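Local coordinates for protein putative oxidoreductase yhhX (Escherichia coli K-12, PDB 3F4L) that is probably an NAD(P)-dependent oxidoreductase of the Gfo/Idh/MocA family, thought to act as a scyllo-inositol dehydrogenase, at residues His178-Ile183 / Ala221-Ser226; His192-Ile197 / Glu211-Tyr216. One frame throughout, in Å; residues are numbered along the deposited sequence.

Interaction 1 of 2, residues His178-Ile183 / Ala221-Ser226; sequences HTMDQI and AIVKTS
V223 reaches from strand 221-225 into the side of helix 178-183 and divides its two methyls between two helix residues. CG1 stands anti to the backbone N (chi1 172°) and lies against T179 CB at 3.3 Å. The two side chains meet at a slant. CG2 goes the other way and meets I183 CG1 at 3.6 Å. V223 and I183 lie side by side, pointing opposite ways. The second branch of I183, CG2, is anti to its own backbone N and presses on A221 CB at 3.4 Å, closer than usual. M180 adds a looser touch, with its CG 4.3 Å from V223 CG1, and its selenium end then leads off to helix 319-331. An alanine in place of V223 removes both methyls and would probably loosen the seating of the helix at T179 and I183. T179 OG1 stands between N and C (chi1 53°) and makes two weak hydrogen bonds, to L175 O and G176 O. Farther round the helix, D181 forms a salt bridge with R126. I222 and K224 point away from the helix. I222 packs on E211 of the second subunit, and K224 forms a salt bridge with E148 of that subunit. The strand runs nearly antiparallel to the helix (166°), and the axes approach to 8.6 Å. This is helix-on-sheet packing, in the C-terminal alpha/beta domain of the Gfo/Idh/MocA family.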
loop_
_atom_site.group_PDB
_atom_site.type_symbol
_atom_site.label_atom_id
_atom_site.label_comp_id
_atom_site.label_asym_id
_atom_site.label_seq_id
_atom_site.Cartn_x
_atom_site.Cartn_y
_atom_site.Cartn_z
ATOM N N HIS A 178 3.652 -16.657 6.726
ATOM C CA HIS A 178 4.694 -16.828 5.709
ATOM C C HIS A 178 5.247 -15.519 5.150
ATOM O O HIS A 178 6.453 -15.340 5.038
ATOM C CB HIS A 178 4.156 -17.637 4.540
ATOM C CG HIS A 178 3.942 -19.078 4.856
ATOM N ND1 HIS A 178 2.765 -19.733 4.568
ATOM C CD2 HIS A 178 4.771 -20.005 5.390
ATOM C CE1 HIS A 178 2.879 -21.006 4.908
ATOM N NE2 HIS A 178 4.086 -21.196 5.409
ATOM N N THR A 179 4.358 -14.617 4.766
ATOM C CA THR A 179 4.804 -13.362 4.211
ATOM C C THR A 179 5.525 -12.499 5.242
ATOM O O THR A 179 6.520 -11.861 4.913
ATOM C CB THR A 179 3.627 -12.618 3.556
ATOM O OG1 THR A 179 2.542 -12.499 4.484
ATOM C CG2 THR A 179 3.151 -13.394 2.333
HETATM N N MSE A 180 5.061 -12.500 6.490
HETATM C CA MSE A 180 5.742 -11.707 7.515
HETATM C C MSE A 180 7.088 -12.334 7.864
HETATM O O MSE A 180 8.042 -11.629 8.175
HETATM C CB MSE A 180 4.889 -11.569 8.786
HETATM C CG MSE A 180 3.678 -10.652 8.636
HETATM SE SE MSE A 180 3.190 -9.862 10.353
HETATM C CE MSE A 180 2.716 -11.489 11.282
ATOM N N ASP A 181 7.159 -13.662 7.822
ATOM C CA ASP A 181 8.412 -14.362 8.103
ATOM C C ASP A 181 9.496 -13.926 7.111
ATOM O O ASP A 181 10.656 -13.749 7.485
ATOM C CB ASP A 181 8.227 -15.874 7.998
ATOM C CG ASP A 181 9.540 -16.621 8.094
ATOM O OD1 ASP A 181 10.085 -16.743 9.219
ATOM O OD2 ASP A 181 10.038 -17.073 7.041
ATOM N N GLN A 182 9.118 -13.750 5.847
ATOM C CA GLN A 182 10.086 -13.319 4.836
ATOM C C GLN A 182 10.639 -11.940 5.200
ATOM O O GLN A 182 11.841 -11.702 5.112
ATOM C CB GLN A 182 9.423 -13.244 3.458
ATOM C CG GLN A 182 8.981 -14.584 2.905
ATOM C CD GLN A 182 8.307 -14.464 1.548
ATOM O OE1 GLN A 182 7.501 -13.567 1.329
ATOM N NE2 GLN A 182 8.619 -15.394 0.636
ATOM N N ILE A 183 9.756 -11.027 5.605
ATOM C CA ILE A 183 10.193 -9.678 5.962
ATOM C C ILE A 183 11.091 -9.736 7.194
ATOM O O ILE A 183 12.137 -9.085 7.258
ATOM C CB ILE A 183 8.978 -8.736 6.245
ATOM C CG1 ILE A 183 8.145 -8.560 4.976
ATOM C CG2 ILE A 183 9.466 -7.384 6.743
ATOM C CD1 ILE A 183 8.973 -8.154 3.741
ATOM N N ALA A 221 7.926 -1.919 5.805
ATOM C CA ALA A 221 7.691 -3.133 5.040
ATOM C C ALA A 221 6.208 -3.465 5.154
ATOM O O ALA A 221 5.673 -3.636 6.257
ATOM C CB ALA A 221 8.525 -4.280 5.591
ATOM N N ILE A 222 5.556 -3.568 4.006
ATOM C CA ILE A 222 4.132 -3.858 3.936
ATOM C C ILE A 222 3.845 -5.287 3.471
ATOM O O ILE A 222 4.389 -5.750 2.471
ATOM C CB ILE A 222 3.453 -2.862 2.979
ATOM C CG1 ILE A 222 3.525 -1.452 3.584
ATOM C CG2 ILE A 222 2.017 -3.276 2.714
ATOM C CD1 ILE A 222 3.003 -0.352 2.664
ATOM N N VAL A 223 2.999 -5.987 4.215
ATOM C CA VAL A 223 2.614 -7.345 3.853
ATOM C C VAL A 223 1.094 -7.348 3.788
ATOM O O VAL A 223 0.428 -6.968 4.750
ATOM C CB VAL A 223 3.049 -8.368 4.908
ATOM C CG1 VAL A 223 2.466 -9.702 4.575
ATOM C CG2 VAL A 223 4.575 -8.448 4.976
ATOM N N LYS A 224 0.534 -7.772 2.665
ATOM C CA LYS A 224 -0.909 -7.772 2.566
ATOM C C LYS A 224 -1.476 -8.817 1.629
ATOM O O LYS A 224 -0.818 -9.261 0.686
ATOM C CB LYS A 224 -1.400 -6.381 2.156
ATOM C CG LYS A 224 -0.793 -5.864 0.867
ATOM C CD LYS A 224 -1.094 -4.383 0.652
ATOM C CE LYS A 224 -2.574 -4.131 0.411
ATOM N NZ LYS A 224 -2.856 -2.677 0.229
ATOM N N THR A 225 -2.704 -9.227 1.929
ATOM C CA THR A 225 -3.406 -10.203 1.109
ATOM C C THR A 225 -4.889 -9.891 1.117
ATOM O O THR A 225 -5.422 -9.314 2.063
ATOM C CB THR A 225 -3.240 -11.669 1.597
ATOM O OG1 THR A 225 -4.286 -11.994 2.517
ATOM C CG2 THR A 225 -1.896 -11.886 2.235
ATOM N N SER A 226 -5.552 -10.285 0.043
ATOM C CA SER A 226 -6.980 -10.077 -0.093
ATOM C C SER A 226 -7.456 -11.159 -1.035
ATOM O O SER A 226 -6.687 -11.621 -1.877
ATOM C CB SER A 226 -7.263 -8.701 -0.702
ATOM O OG SER A 226 -8.635 -8.559 -1.023
#

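Interaction 2 of 2, residues His192-Ile197 / Glu211-Tyr216; sequences HVAYDI and EAQLFY
Main-chain hydrogen bonds carry most of the pairing between strands 192-197 and 211-216. A194 and Q213 form a hydrogen-bonded pair: A194 N gives to a lone pair of Q213 O at 2.9 Å, and Q213 N bonds to A194 O. D196 and E211 pair likewise, but the bond from D196 N to E211 O is weak. At the other end F215 N points almost straight at H192 O (174°, 3.0 Å). The non-hydrogen-bonded pairs V193-L214 and Y195-A212 lie between. There CA-H...O contacts help, with V193 CA 3.2 Å from Q213 O.

Side-chain contacts differ by face. Beside A194, the F215 ring turns its edge to the neighbouring strand. A carbonyl, H192 O, lies in the ring plane, 3.4 Å from F215 CD1, and A194 CB is 4.0 Å from F215 CE1. On the other face, V193 CG2 meets L214 CG across the strands at 4.4 Å. Within strand 192-197, V193 CG1 sits 3.5 Å above the Y195 ring plane, toward its rim.

Charge gathers on the A194 face at the D196-E211 end. D196 OD2 and E211 OE1 are 4.7 Å apart, and K220 of the second subunit bridges to both, probably easing their repulsion. K224 also pairs with E211, and R198 with D196. The two strands form an antiparallel beta hairpin in the mixed sheet of the C-terminal domain, with one face at the subunit interface.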
loop_
_atom_site.group_PDB
_atom_site.type_symbol
_atom_site.label_atom_id
_atom_site.label_comp_id
_atom_site.label_asym_id
_atom_site.label_seq_id
_atom_site.Cartn_x
_atom_site.Cartn_y
_atom_site.Cartn_z
ATOM N N HIS A 192 7.548 -0.896 15.352
ATOM C CA HIS A 192 6.099 -0.749 15.416
ATOM C C HIS A 192 5.401 -1.582 14.344
ATOM O O HIS A 192 6.001 -1.955 13.333
ATOM C CB HIS A 192 5.695 0.704 15.167
ATOM C CG HIS A 192 6.569 1.710 15.846
ATOM N ND1 HIS A 192 6.494 1.971 17.198
ATOM C CD2 HIS A 192 7.528 2.532 15.355
ATOM C CE1 HIS A 192 7.367 2.915 17.509
ATOM N NE2 HIS A 192 8.006 3.271 16.409
ATOM N N VAL A 193 4.121 -1.852 14.572
ATOM C CA VAL A 193 3.317 -2.587 13.606
ATOM C C VAL A 193 1.945 -1.944 13.487
ATOM O O VAL A 193 1.299 -1.662 14.493
ATOM C CB VAL A 193 3.117 -4.064 14.004
ATOM C CG1 VAL A 193 2.237 -4.754 12.965
ATOM C CG2 VAL A 193 4.462 -4.779 14.100
ATOM N N ALA A 194 1.513 -1.685 12.256
ATOM C CA ALA A 194 0.188 -1.120 12.005
ATOM C C ALA A 194 -0.644 -2.255 11.399
ATOM O O ALA A 194 -0.210 -2.893 10.433
ATOM C CB ALA A 194 0.269 0.047 11.009
ATOM N N TYR A 195 -1.830 -2.492 11.953
ATOM C CA TYR A 195 -2.713 -3.556 11.486
ATOM C C TYR A 195 -4.021 -3.074 10.847
ATOM O O TYR A 195 -4.628 -2.099 11.292
ATOM C CB TYR A 195 -3.113 -4.492 12.638
ATOM C CG TYR A 195 -2.005 -5.096 13.475
ATOM C CD1 TYR A 195 -1.575 -4.480 14.649
ATOM C CD2 TYR A 195 -1.435 -6.324 13.129
ATOM C CE1 TYR A 195 -0.613 -5.074 15.461
ATOM C CE2 TYR A 195 -0.471 -6.925 13.931
ATOM C CZ TYR A 195 -0.066 -6.297 15.097
ATOM O OH TYR A 195 0.889 -6.894 15.896
ATOM N N ASP A 196 -4.441 -3.800 9.815
ATOM C CA ASP A 196 -5.698 -3.592 9.100
ATOM C C ASP A 196 -6.137 -5.022 8.786
ATOM O O ASP A 196 -5.591 -5.658 7.884
ATOM C CB ASP A 196 -5.498 -2.825 7.786
ATOM C CG ASP A 196 -6.684 -2.977 6.837
ATOM O OD1 ASP A 196 -7.841 -2.986 7.322
ATOM O OD2 ASP A 196 -6.469 -3.080 5.604
ATOM N N ILE A 197 -7.106 -5.526 9.541
ATOM C CA ILE A 197 -7.591 -6.890 9.370
ATOM C C ILE A 197 -9.112 -6.878 9.189
ATOM O O ILE A 197 -9.850 -6.505 10.104
ATOM C CB ILE A 197 -7.230 -7.745 10.608
ATOM C CG1 ILE A 197 -5.721 -7.658 10.880
ATOM C CG2 ILE A 197 -7.646 -9.203 10.380
ATOM C CD1 ILE A 197 -5.282 -8.295 12.201
ATOM N N GLU A 211 -3.459 -6.260 6.028
ATOM C CA GLU A 211 -2.291 -5.493 5.637
ATOM C C GLU A 211 -1.559 -5.180 6.930
ATOM O O GLU A 211 -2.105 -4.533 7.823
ATOM C CB GLU A 211 -2.658 -4.183 4.938
ATOM C CG GLU A 211 -1.408 -3.409 4.501
ATOM C CD GLU A 211 -1.712 -2.099 3.796
ATOM O OE1 GLU A 211 -2.705 -2.038 3.035
ATOM O OE2 GLU A 211 -0.937 -1.133 3.989
ATOM N N ALA A 212 -0.337 -5.679 7.043
ATOM C CA ALA A 212 0.472 -5.430 8.218
ATOM C C ALA A 212 1.637 -4.577 7.757
ATOM O O ALA A 212 2.242 -4.845 6.721
ATOM C CB ALA A 212 0.974 -6.738 8.812
ATOM N N GLN A 213 1.928 -3.533 8.519
ATOM C CA GLN A 213 3.023 -2.633 8.197
ATOM C C GLN A 213 4.036 -2.710 9.319
ATOM O O GLN A 213 3.734 -2.378 10.468
ATOM C CB GLN A 213 2.503 -1.206 8.046
ATOM C CG GLN A 213 1.447 -1.082 6.955
ATOM C CD GLN A 213 1.073 0.352 6.637
ATOM O OE1 GLN A 213 0.335 0.607 5.684
ATOM N NE2 GLN A 213 1.575 1.295 7.428
ATOM N N LEU A 214 5.233 -3.178 8.986
ATOM C CA LEU A 214 6.297 -3.317 9.967
ATOM C C LEU A 214 7.296 -2.189 9.787
ATOM O O LEU A 214 7.846 -2.008 8.701
ATOM C CB LEU A 214 6.995 -4.670 9.800
ATOM C CG LEU A 214 6.197 -5.922 10.196
ATOM C CD1 LEU A 214 4.950 -6.055 9.332
ATOM C CD2 LEU A 214 7.082 -7.157 10.038
ATOM N N PHE A 215 7.536 -1.432 10.853
ATOM C CA PHE A 215 8.464 -0.317 10.769
ATOM C C PHE A 215 9.825 -0.612 11.379
ATOM O O PHE A 215 9.920 -1.110 12.492
ATOM C CB PHE A 215 7.860 0.916 11.449
ATOM C CG PHE A 215 6.542 1.339 10.875
ATOM C CD1 PHE A 215 5.406 0.567 11.079
ATOM C CD2 PHE A 215 6.433 2.509 10.131
ATOM C CE1 PHE A 215 4.177 0.948 10.562
ATOM C CE2 PHE A 215 5.210 2.903 9.604
ATOM C CZ PHE A 215 4.073 2.120 9.820
ATOM N N TYR A 216 10.880 -0.317 10.626
ATOM C CA TYR A 216 12.248 -0.501 11.105
ATOM C C TYR A 216 12.907 0.854 10.897
ATOM O O TYR A 216 13.451 1.140 9.832
ATOM C CB TYR A 216 12.986 -1.575 10.298
ATOM C CG TYR A 216 12.342 -2.943 10.333
ATOM C CD1 TYR A 216 11.308 -3.279 9.448
ATOM C CD2 TYR A 216 12.782 -3.919 11.228
ATOM C CE1 TYR A 216 10.735 -4.554 9.454
ATOM C CE2 TYR A 216 12.219 -5.198 11.237
ATOM C CZ TYR A 216 11.197 -5.508 10.344
ATOM O OH TYR A 216 10.658 -6.785 10.330
#

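Both interactions build on the same mixed sheet, and their centres are about 10 Å apart. Strands 219-225 and 209-216 are neighbours in it, probably hydrogen-bonded from V223 O to A212 N and from A221 O to L214 N. Interaction 1 is nearer the centre of the chain and wholly buried. It joins helix to sheet through apolar side chains. Interaction 2 lies farther out, is largely buried, and joins strand to strand through the backbone. I183 touches Y216, so helix 171-187 reaches strand 209-216 as well as 219-225. On the opposite face, I222 packs on E211. Charged groups there meet the second subunit.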